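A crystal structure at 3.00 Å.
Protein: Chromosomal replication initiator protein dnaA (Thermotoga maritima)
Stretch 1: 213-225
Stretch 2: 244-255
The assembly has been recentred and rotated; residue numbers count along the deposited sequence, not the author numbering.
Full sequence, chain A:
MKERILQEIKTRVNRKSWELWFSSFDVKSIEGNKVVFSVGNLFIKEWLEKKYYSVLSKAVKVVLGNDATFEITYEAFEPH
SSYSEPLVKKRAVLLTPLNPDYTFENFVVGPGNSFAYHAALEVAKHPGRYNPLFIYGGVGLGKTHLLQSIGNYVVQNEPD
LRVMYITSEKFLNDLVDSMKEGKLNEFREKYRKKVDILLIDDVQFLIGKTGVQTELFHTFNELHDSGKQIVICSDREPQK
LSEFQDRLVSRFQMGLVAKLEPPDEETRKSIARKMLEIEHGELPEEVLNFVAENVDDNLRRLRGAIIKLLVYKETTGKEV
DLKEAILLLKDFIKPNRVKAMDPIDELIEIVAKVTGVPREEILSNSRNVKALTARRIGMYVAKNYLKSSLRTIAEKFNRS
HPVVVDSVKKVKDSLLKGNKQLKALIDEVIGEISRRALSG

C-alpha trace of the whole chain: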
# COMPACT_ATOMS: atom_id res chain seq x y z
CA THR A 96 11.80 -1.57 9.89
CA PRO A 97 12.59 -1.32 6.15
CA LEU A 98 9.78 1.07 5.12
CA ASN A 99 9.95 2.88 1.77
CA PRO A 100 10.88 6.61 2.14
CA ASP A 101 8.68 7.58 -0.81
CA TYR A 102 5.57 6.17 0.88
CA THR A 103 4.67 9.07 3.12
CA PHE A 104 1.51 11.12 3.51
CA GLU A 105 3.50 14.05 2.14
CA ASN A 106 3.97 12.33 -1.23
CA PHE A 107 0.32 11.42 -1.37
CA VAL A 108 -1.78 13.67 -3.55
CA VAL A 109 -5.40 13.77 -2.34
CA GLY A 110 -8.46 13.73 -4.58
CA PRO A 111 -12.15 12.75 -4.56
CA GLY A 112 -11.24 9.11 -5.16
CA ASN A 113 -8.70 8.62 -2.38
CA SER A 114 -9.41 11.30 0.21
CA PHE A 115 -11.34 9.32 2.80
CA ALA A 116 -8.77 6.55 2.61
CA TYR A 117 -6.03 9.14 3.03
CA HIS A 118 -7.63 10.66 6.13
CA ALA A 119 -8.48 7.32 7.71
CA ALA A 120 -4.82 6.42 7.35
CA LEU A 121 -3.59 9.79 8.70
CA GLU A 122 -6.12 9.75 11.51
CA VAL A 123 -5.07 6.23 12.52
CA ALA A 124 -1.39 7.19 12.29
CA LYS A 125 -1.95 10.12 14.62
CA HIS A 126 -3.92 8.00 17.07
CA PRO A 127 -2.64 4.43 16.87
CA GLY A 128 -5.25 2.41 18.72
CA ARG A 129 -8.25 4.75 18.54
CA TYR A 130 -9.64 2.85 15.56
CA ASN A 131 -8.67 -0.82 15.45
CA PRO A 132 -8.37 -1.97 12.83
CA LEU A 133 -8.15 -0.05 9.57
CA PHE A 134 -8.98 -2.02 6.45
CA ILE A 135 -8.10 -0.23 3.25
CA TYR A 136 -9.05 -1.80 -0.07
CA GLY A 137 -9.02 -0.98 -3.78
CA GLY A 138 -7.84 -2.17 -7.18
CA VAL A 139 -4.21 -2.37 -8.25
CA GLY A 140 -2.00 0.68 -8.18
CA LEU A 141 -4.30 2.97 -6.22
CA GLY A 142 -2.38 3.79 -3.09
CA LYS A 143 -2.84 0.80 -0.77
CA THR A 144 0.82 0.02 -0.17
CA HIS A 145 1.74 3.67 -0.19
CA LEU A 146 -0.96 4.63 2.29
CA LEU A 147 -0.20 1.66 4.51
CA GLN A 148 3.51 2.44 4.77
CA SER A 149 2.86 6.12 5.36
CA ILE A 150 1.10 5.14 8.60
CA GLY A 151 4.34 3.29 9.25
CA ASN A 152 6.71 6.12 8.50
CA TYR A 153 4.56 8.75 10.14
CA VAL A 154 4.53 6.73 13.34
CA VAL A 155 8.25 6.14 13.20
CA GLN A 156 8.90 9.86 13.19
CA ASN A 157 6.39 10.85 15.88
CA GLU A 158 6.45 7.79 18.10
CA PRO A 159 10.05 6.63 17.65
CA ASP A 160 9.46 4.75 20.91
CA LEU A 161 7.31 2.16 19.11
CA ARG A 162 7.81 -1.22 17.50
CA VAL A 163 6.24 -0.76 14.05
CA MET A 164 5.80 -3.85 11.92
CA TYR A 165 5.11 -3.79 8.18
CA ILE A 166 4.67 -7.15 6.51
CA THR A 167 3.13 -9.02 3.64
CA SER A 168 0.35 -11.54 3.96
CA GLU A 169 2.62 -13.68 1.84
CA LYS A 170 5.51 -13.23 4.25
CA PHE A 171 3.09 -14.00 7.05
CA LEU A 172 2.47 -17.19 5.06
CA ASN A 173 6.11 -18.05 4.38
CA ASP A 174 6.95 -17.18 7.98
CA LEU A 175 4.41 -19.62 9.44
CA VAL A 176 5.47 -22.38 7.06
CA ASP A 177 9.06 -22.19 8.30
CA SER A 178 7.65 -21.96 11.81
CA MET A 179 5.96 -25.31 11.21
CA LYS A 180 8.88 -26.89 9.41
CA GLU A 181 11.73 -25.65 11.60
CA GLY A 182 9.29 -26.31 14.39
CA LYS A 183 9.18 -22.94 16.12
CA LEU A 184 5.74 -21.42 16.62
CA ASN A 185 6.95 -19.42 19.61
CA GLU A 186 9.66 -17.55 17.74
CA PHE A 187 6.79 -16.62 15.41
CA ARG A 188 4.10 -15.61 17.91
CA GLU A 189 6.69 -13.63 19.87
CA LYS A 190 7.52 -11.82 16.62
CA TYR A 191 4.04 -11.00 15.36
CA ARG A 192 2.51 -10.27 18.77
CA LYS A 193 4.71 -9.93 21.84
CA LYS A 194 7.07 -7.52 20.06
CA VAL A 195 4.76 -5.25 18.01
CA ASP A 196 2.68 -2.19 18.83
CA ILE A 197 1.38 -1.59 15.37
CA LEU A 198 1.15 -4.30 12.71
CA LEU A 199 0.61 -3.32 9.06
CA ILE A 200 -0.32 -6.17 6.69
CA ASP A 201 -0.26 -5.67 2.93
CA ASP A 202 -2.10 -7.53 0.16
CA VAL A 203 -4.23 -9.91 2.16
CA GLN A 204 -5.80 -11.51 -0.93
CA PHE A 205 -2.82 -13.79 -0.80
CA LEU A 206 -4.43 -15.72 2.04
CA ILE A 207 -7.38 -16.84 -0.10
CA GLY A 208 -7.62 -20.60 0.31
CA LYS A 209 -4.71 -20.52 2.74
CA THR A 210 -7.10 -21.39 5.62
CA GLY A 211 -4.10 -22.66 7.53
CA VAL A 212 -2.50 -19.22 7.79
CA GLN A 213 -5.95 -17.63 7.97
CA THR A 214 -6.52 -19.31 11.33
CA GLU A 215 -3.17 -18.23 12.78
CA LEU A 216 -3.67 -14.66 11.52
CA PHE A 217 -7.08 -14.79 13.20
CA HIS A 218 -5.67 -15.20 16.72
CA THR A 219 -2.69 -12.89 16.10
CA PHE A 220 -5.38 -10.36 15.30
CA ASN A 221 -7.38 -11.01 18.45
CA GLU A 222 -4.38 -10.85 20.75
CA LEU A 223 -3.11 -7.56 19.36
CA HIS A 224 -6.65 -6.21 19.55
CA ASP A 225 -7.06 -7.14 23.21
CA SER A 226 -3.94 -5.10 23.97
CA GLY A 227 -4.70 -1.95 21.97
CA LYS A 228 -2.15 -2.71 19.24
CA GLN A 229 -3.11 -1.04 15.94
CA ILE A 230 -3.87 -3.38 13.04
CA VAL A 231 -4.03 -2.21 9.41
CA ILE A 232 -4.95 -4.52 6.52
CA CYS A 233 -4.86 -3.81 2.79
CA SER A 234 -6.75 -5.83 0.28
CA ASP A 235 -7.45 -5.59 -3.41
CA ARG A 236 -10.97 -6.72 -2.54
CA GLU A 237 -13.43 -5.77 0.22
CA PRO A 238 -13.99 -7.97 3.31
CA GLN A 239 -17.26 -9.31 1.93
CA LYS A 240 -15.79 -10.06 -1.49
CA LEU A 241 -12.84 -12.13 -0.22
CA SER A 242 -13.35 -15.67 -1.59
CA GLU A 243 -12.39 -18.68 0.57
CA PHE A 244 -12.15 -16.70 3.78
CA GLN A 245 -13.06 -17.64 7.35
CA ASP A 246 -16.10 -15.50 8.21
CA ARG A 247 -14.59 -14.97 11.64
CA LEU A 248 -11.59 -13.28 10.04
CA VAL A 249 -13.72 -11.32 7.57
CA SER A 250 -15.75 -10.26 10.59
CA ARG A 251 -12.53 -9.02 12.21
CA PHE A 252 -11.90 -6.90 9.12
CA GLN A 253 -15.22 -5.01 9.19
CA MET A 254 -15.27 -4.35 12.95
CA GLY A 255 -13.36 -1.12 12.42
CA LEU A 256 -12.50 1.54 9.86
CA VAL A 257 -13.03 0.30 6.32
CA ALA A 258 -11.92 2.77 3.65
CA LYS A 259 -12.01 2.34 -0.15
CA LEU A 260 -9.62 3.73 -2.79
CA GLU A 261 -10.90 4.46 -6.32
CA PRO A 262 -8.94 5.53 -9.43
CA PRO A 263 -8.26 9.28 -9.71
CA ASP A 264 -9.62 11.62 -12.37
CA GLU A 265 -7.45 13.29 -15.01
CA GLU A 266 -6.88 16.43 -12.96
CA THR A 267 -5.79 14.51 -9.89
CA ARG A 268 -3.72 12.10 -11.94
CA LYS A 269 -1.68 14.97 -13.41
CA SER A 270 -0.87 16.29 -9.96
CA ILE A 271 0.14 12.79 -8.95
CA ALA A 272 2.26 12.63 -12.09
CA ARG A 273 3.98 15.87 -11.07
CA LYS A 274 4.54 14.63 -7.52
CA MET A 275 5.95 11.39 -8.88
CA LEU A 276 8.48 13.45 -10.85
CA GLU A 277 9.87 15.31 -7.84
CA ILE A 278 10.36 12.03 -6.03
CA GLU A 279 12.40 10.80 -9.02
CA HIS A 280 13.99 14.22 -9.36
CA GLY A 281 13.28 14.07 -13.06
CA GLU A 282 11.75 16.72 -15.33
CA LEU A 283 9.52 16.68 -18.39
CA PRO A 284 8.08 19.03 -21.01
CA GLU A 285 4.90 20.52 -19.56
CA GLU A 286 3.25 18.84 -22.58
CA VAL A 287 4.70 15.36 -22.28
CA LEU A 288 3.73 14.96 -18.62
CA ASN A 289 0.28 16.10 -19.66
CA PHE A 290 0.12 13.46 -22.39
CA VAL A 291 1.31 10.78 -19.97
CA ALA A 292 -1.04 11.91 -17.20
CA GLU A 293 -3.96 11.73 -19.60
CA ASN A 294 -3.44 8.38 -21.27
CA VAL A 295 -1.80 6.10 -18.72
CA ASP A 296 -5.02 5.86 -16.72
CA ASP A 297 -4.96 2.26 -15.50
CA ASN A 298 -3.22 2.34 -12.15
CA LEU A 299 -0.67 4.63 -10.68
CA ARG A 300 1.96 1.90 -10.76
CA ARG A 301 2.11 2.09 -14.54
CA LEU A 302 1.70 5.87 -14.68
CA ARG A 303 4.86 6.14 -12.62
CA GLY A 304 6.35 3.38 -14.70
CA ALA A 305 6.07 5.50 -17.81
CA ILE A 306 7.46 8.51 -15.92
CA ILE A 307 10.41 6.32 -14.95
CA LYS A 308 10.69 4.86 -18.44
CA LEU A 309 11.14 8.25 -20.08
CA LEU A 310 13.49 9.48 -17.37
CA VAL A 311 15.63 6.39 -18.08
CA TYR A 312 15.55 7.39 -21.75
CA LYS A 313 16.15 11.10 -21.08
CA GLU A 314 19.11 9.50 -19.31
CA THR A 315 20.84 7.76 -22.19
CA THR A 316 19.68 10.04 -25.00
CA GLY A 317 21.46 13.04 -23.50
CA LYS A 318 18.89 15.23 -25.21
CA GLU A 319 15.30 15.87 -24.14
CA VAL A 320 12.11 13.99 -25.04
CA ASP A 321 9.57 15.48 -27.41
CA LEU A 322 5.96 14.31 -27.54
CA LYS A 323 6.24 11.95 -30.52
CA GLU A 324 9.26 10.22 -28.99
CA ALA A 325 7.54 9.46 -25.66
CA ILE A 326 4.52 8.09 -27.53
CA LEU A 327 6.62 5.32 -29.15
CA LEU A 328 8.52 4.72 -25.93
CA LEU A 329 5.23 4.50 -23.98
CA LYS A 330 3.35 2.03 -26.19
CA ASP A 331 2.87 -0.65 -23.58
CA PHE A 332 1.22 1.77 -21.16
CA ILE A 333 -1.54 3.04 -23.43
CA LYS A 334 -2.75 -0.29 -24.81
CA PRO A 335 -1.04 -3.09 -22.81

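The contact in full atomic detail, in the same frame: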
# COMPACT_ATOMS: atom_id res chain seq x y z
N GLN A 213 -4.78 -18.40 7.58
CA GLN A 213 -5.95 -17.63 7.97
C GLN A 213 -6.25 -17.79 9.46
O GLN A 213 -6.47 -16.81 10.18
CB GLN A 213 -7.16 -18.04 7.14
CG GLN A 213 -7.12 -17.50 5.72
CD GLN A 213 -8.42 -17.72 4.98
OE1 GLN A 213 -9.50 -17.52 5.53
NE2 GLN A 213 -8.33 -18.11 3.70
N THR A 214 -6.25 -19.03 9.92
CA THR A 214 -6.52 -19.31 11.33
C THR A 214 -5.51 -18.63 12.25
O THR A 214 -5.89 -17.97 13.21
CB THR A 214 -6.52 -20.82 11.59
OG1 THR A 214 -7.68 -21.41 11.00
CG2 THR A 214 -6.51 -21.10 13.09
N GLU A 215 -4.22 -18.81 11.96
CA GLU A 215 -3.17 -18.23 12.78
C GLU A 215 -3.27 -16.70 12.80
O GLU A 215 -3.12 -16.08 13.86
CB GLU A 215 -1.79 -18.66 12.24
CG GLU A 215 -0.56 -18.15 13.01
CD GLU A 215 -0.57 -18.51 14.49
OE1 GLU A 215 -1.02 -19.63 14.82
OE2 GLU A 215 -0.11 -17.69 15.31
N LEU A 216 -3.54 -16.11 11.63
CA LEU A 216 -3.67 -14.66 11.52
C LEU A 216 -4.80 -14.26 12.46
O LEU A 216 -4.67 -13.31 13.23
CB LEU A 216 -4.04 -14.25 10.09
CG LEU A 216 -3.54 -12.91 9.53
CD1 LEU A 216 -4.41 -12.55 8.35
CD2 LEU A 216 -3.62 -11.83 10.56
N PHE A 217 -5.90 -15.01 12.37
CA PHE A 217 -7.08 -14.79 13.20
C PHE A 217 -6.77 -14.51 14.67
O PHE A 217 -7.22 -13.52 15.23
CB PHE A 217 -8.01 -15.99 13.11
CG PHE A 217 -9.25 -15.86 13.95
CD1 PHE A 217 -10.29 -15.03 13.55
CD2 PHE A 217 -9.34 -16.51 15.17
CE1 PHE A 217 -11.41 -14.86 14.35
CE2 PHE A 217 -10.46 -16.34 15.98
CZ PHE A 217 -11.50 -15.51 15.57
N HIS A 218 -6.01 -15.40 15.31
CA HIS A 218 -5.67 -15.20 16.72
C HIS A 218 -4.69 -14.03 16.91
O HIS A 218 -4.85 -13.22 17.84
CB HIS A 218 -5.09 -16.48 17.32
CG HIS A 218 -6.06 -17.62 17.34
ND1 HIS A 218 -7.29 -17.54 17.94
CD2 HIS A 218 -5.99 -18.86 16.79
CE1 HIS A 218 -7.95 -18.67 17.77
NE2 HIS A 218 -7.18 -19.49 17.07
N THR A 219 -3.68 -13.96 16.04
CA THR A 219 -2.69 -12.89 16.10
C THR A 219 -3.48 -11.59 16.18
O THR A 219 -3.18 -10.70 16.98
CB THR A 219 -1.82 -12.84 14.82
OG1 THR A 219 -1.38 -14.17 14.48
CG2 THR A 219 -0.61 -11.97 15.05
N PHE A 220 -4.51 -11.52 15.34
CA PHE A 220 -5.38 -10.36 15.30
C PHE A 220 -5.95 -10.13 16.68
O PHE A 220 -5.69 -9.10 17.31
CB PHE A 220 -6.53 -10.60 14.33
CG PHE A 220 -7.47 -9.43 14.17
CD1 PHE A 220 -7.36 -8.58 13.08
CD2 PHE A 220 -8.48 -9.20 15.10
CE1 PHE A 220 -8.25 -7.52 12.92
CE2 PHE A 220 -9.37 -8.15 14.95
CZ PHE A 220 -9.26 -7.31 13.86
N ASN A 221 -6.72 -11.10 17.15
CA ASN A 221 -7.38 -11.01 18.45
C ASN A 221 -6.49 -10.66 19.63
O ASN A 221 -6.91 -9.94 20.53
CB ASN A 221 -8.15 -12.30 18.72
CG ASN A 221 -9.28 -12.50 17.74
OD1 ASN A 221 -10.08 -11.59 17.51
ND2 ASN A 221 -9.37 -13.70 17.17
N GLU A 222 -5.26 -11.15 19.63
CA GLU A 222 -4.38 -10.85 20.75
C GLU A 222 -3.90 -9.41 20.71
O GLU A 222 -3.82 -8.75 21.74
CB GLU A 222 -3.19 -11.80 20.76
CG GLU A 222 -2.48 -11.83 22.09
CD GLU A 222 -1.40 -12.88 22.13
OE1 GLU A 222 -0.32 -12.64 21.56
OE2 GLU A 222 -1.65 -13.96 22.72
N LEU A 223 -3.57 -8.93 19.52
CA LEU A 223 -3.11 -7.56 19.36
C LEU A 223 -4.26 -6.62 19.71
O LEU A 223 -4.07 -5.58 20.35
CB LEU A 223 -2.67 -7.31 17.92
CG LEU A 223 -1.40 -8.03 17.49
CD1 LEU A 223 -1.15 -7.80 16.01
CD2 LEU A 223 -0.25 -7.52 18.32
N HIS A 224 -5.46 -7.00 19.30
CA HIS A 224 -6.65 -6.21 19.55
C HIS A 224 -7.01 -6.12 21.03
O HIS A 224 -7.53 -5.11 21.49
CB HIS A 224 -7.83 -6.78 18.77
CG HIS A 224 -8.92 -5.78 18.52
ND1 HIS A 224 -9.18 -4.73 19.37
CD2 HIS A 224 -9.83 -5.69 17.51
CE1 HIS A 224 -10.19 -4.02 18.90
NE2 HIS A 224 -10.60 -4.58 17.78
N ASP A 225 -6.74 -7.18 21.79
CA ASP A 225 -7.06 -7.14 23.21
C ASP A 225 -6.02 -6.33 23.99
O ASP A 225 -6.17 -6.13 25.19
CB ASP A 225 -7.16 -8.54 23.81
CG ASP A 225 -8.41 -9.28 23.38
OD1 ASP A 225 -9.40 -8.61 23.01
OD2 ASP A 225 -8.40 -10.53 23.43
N PHE A 244 -12.62 -17.38 2.59
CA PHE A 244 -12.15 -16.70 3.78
C PHE A 244 -13.01 -16.96 5.02
O PHE A 244 -14.23 -16.78 5.01
CB PHE A 244 -12.06 -15.19 3.52
CG PHE A 244 -10.65 -14.66 3.52
CD1 PHE A 244 -9.81 -14.88 2.44
CD2 PHE A 244 -10.17 -13.96 4.62
CE1 PHE A 244 -8.50 -14.42 2.46
CE2 PHE A 244 -8.86 -13.50 4.66
CZ PHE A 244 -8.03 -13.72 3.58
N GLN A 245 -12.36 -17.38 6.10
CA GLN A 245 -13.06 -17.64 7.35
C GLN A 245 -13.88 -16.43 7.80
O GLN A 245 -13.33 -15.38 8.14
CB GLN A 245 -12.04 -18.03 8.43
CG GLN A 245 -11.39 -19.38 8.19
CD GLN A 245 -10.18 -19.64 9.08
OE1 GLN A 245 -10.18 -19.30 10.27
NE2 GLN A 245 -9.15 -20.27 8.52
N ASP A 246 -15.20 -16.57 7.80
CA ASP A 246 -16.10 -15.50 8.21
C ASP A 246 -15.66 -14.81 9.49
O ASP A 246 -15.90 -13.62 9.68
CB ASP A 246 -17.51 -16.06 8.44
CG ASP A 246 -18.01 -16.87 7.27
OD1 ASP A 246 -18.25 -16.27 6.20
OD2 ASP A 246 -18.16 -18.11 7.42
N ARG A 247 -15.03 -15.56 10.39
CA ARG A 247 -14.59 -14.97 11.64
C ARG A 247 -13.48 -13.96 11.41
O ARG A 247 -13.37 -12.98 12.14
CB ARG A 247 -14.12 -16.05 12.62
CG ARG A 247 -13.17 -17.05 12.02
CD ARG A 247 -12.65 -17.97 13.11
NE ARG A 247 -11.58 -18.82 12.61
CZ ARG A 247 -10.80 -19.56 13.39
NH1 ARG A 247 -10.98 -19.55 14.70
NH2 ARG A 247 -9.83 -20.28 12.85
N LEU A 248 -12.66 -14.20 10.39
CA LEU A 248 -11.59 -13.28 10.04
C LEU A 248 -12.26 -12.08 9.38
O LEU A 248 -12.10 -10.94 9.83
CB LEU A 248 -10.64 -13.92 9.04
CG LEU A 248 -9.20 -14.05 9.52
CD1 LEU A 248 -8.33 -14.31 8.30
CD2 LEU A 248 -8.75 -12.79 10.24
N VAL A 249 -13.00 -12.35 8.31
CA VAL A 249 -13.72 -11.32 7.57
C VAL A 249 -14.51 -10.43 8.52
O VAL A 249 -14.68 -9.24 8.29
CB VAL A 249 -14.69 -11.95 6.56
CG1 VAL A 249 -15.31 -10.88 5.69
CG2 VAL A 249 -13.95 -12.98 5.72
N SER A 250 -15.00 -11.02 9.60
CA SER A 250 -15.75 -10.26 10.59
C SER A 250 -14.79 -9.37 11.39
O SER A 250 -15.18 -8.31 11.90
CB SER A 250 -16.49 -11.22 11.51
OG SER A 250 -15.57 -12.08 12.16
N ARG A 251 -13.54 -9.80 11.50
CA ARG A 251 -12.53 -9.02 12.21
C ARG A 251 -12.14 -7.80 11.35
O ARG A 251 -11.76 -6.75 11.87
CB ARG A 251 -11.27 -9.86 12.46
CG ARG A 251 -11.49 -11.16 13.22
CD ARG A 251 -11.17 -11.05 14.71
NE ARG A 251 -12.33 -10.75 15.54
CZ ARG A 251 -13.41 -11.52 15.62
NH1 ARG A 251 -13.49 -12.65 14.93
NH2 ARG A 251 -14.42 -11.15 16.41
N PHE A 252 -12.24 -7.96 10.04
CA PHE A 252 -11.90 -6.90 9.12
C PHE A 252 -12.89 -5.74 9.12
O PHE A 252 -12.48 -4.57 9.08
CB PHE A 252 -11.77 -7.47 7.70
CG PHE A 252 -10.68 -8.49 7.56
CD1 PHE A 252 -9.65 -8.57 8.49
CD2 PHE A 252 -10.65 -9.34 6.46
CE1 PHE A 252 -8.61 -9.48 8.32
CE2 PHE A 252 -9.61 -10.25 6.29
CZ PHE A 252 -8.59 -10.32 7.22
N GLN A 253 -14.18 -6.04 9.20
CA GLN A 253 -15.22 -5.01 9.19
C GLN A 253 -15.46 -4.29 10.51
O GLN A 253 -16.00 -3.17 10.53
CB GLN A 253 -16.52 -5.63 8.70
CG GLN A 253 -16.38 -6.30 7.36
CD GLN A 253 -17.63 -7.07 6.94
OE1 GLN A 253 -18.06 -8.00 7.63
NE2 GLN A 253 -18.21 -6.68 5.81
N MET A 254 -15.06 -4.91 11.62
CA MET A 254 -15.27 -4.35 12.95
C MET A 254 -14.52 -3.05 13.24
O MET A 254 -14.34 -2.68 14.40
CB MET A 254 -14.90 -5.37 14.03
CG MET A 254 -13.41 -5.52 14.24
SD MET A 254 -13.01 -6.33 15.80
CE MET A 254 -12.86 -7.98 15.24
N GLY A 255 -14.07 -2.37 12.20
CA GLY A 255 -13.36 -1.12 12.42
C GLY A 255 -13.46 -0.28 11.16
O GLY A 255 -14.36 -0.51 10.33

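Residues 213-224 belong to a helix that begins earlier in the chain, and residues 246-253 form a short helix that runs alongside it in the same general direction. The N-to-C directions differ by 38°, and the axes approach to 9.8 Å. The backbones come nearest in the middle, where Phe217 CA and Leu248 CA are 5.7 Å apart; together the two stretches bury 756 Å².

Stretch 2 enters the contact in extended form at Phe244, whose ring has Gln213 OE1 over one face. The same oxygen accepts a hydrogen bond from the backbone of the next residue, Gln245 N to Gln213 OE1, at 2.9 Å and nearly linear. Gln245 occupies the N-cap position, so the side chain of Gln213 anchors the backbone just where the short helix starts. The Gln245 side chain returns the contact: its NE2 donates to Thr214 OG1 at 3.1 Å, while its OE1 accepts from both NE and NH2 of Arg247, each at 2.8 Å.

This pairing with Gln245 helps to fix the Arg247 guanidinium, which lies flat on the ring of Phe217 with centres 4.1 Å apart and planes at 23°. The cation thus sits over the electron-rich face of the ring, and the aliphatic part of the side chain shares that face, Arg247 CD lying 3.6 Å from the Phe217 ring centroid. At the guanidinium edge, Arg247 NH2 is 3.1 Å from Thr214 OG1.

One residue on, Leu248 supplies the buried apolar centre. Its CA-to-CB bond points sideways, but the end of the side chain comes nearer the first helix, placing Leu248 CG 4.3 Å from Phe217 CB and Leu248 CD1 4.3 Å from Leu216 CD1. Val249 and Ser250 make no contact across the interface.

Arg251, one turn after Arg247, points toward the first helix again and meets two aromatic residues. Its CB packs over one face of Phe220, 3.6 Å from the ring centroid, a CH-pi contact made by the aliphatic base of the side chain. Farther out, Arg251 NH1 reaches the edge of the Phe217 ring, 3.1 Å from Phe217 CE1, so this arginine does not repeat the flat stack of Arg247. Arg251 CD also approaches Asn221 OD1 at 3.1 Å.

Met254, the first residue to leave helical geometry, closes the contact. Its CE packs against Phe220 CE2 at 3.5 Å, and its SD lies at the edge of that ring, 5.4 Å from the Phe220 centroid. The sulfur also approaches His224 obliquely, with Met254 SD 3.6 Å from His224 NE2.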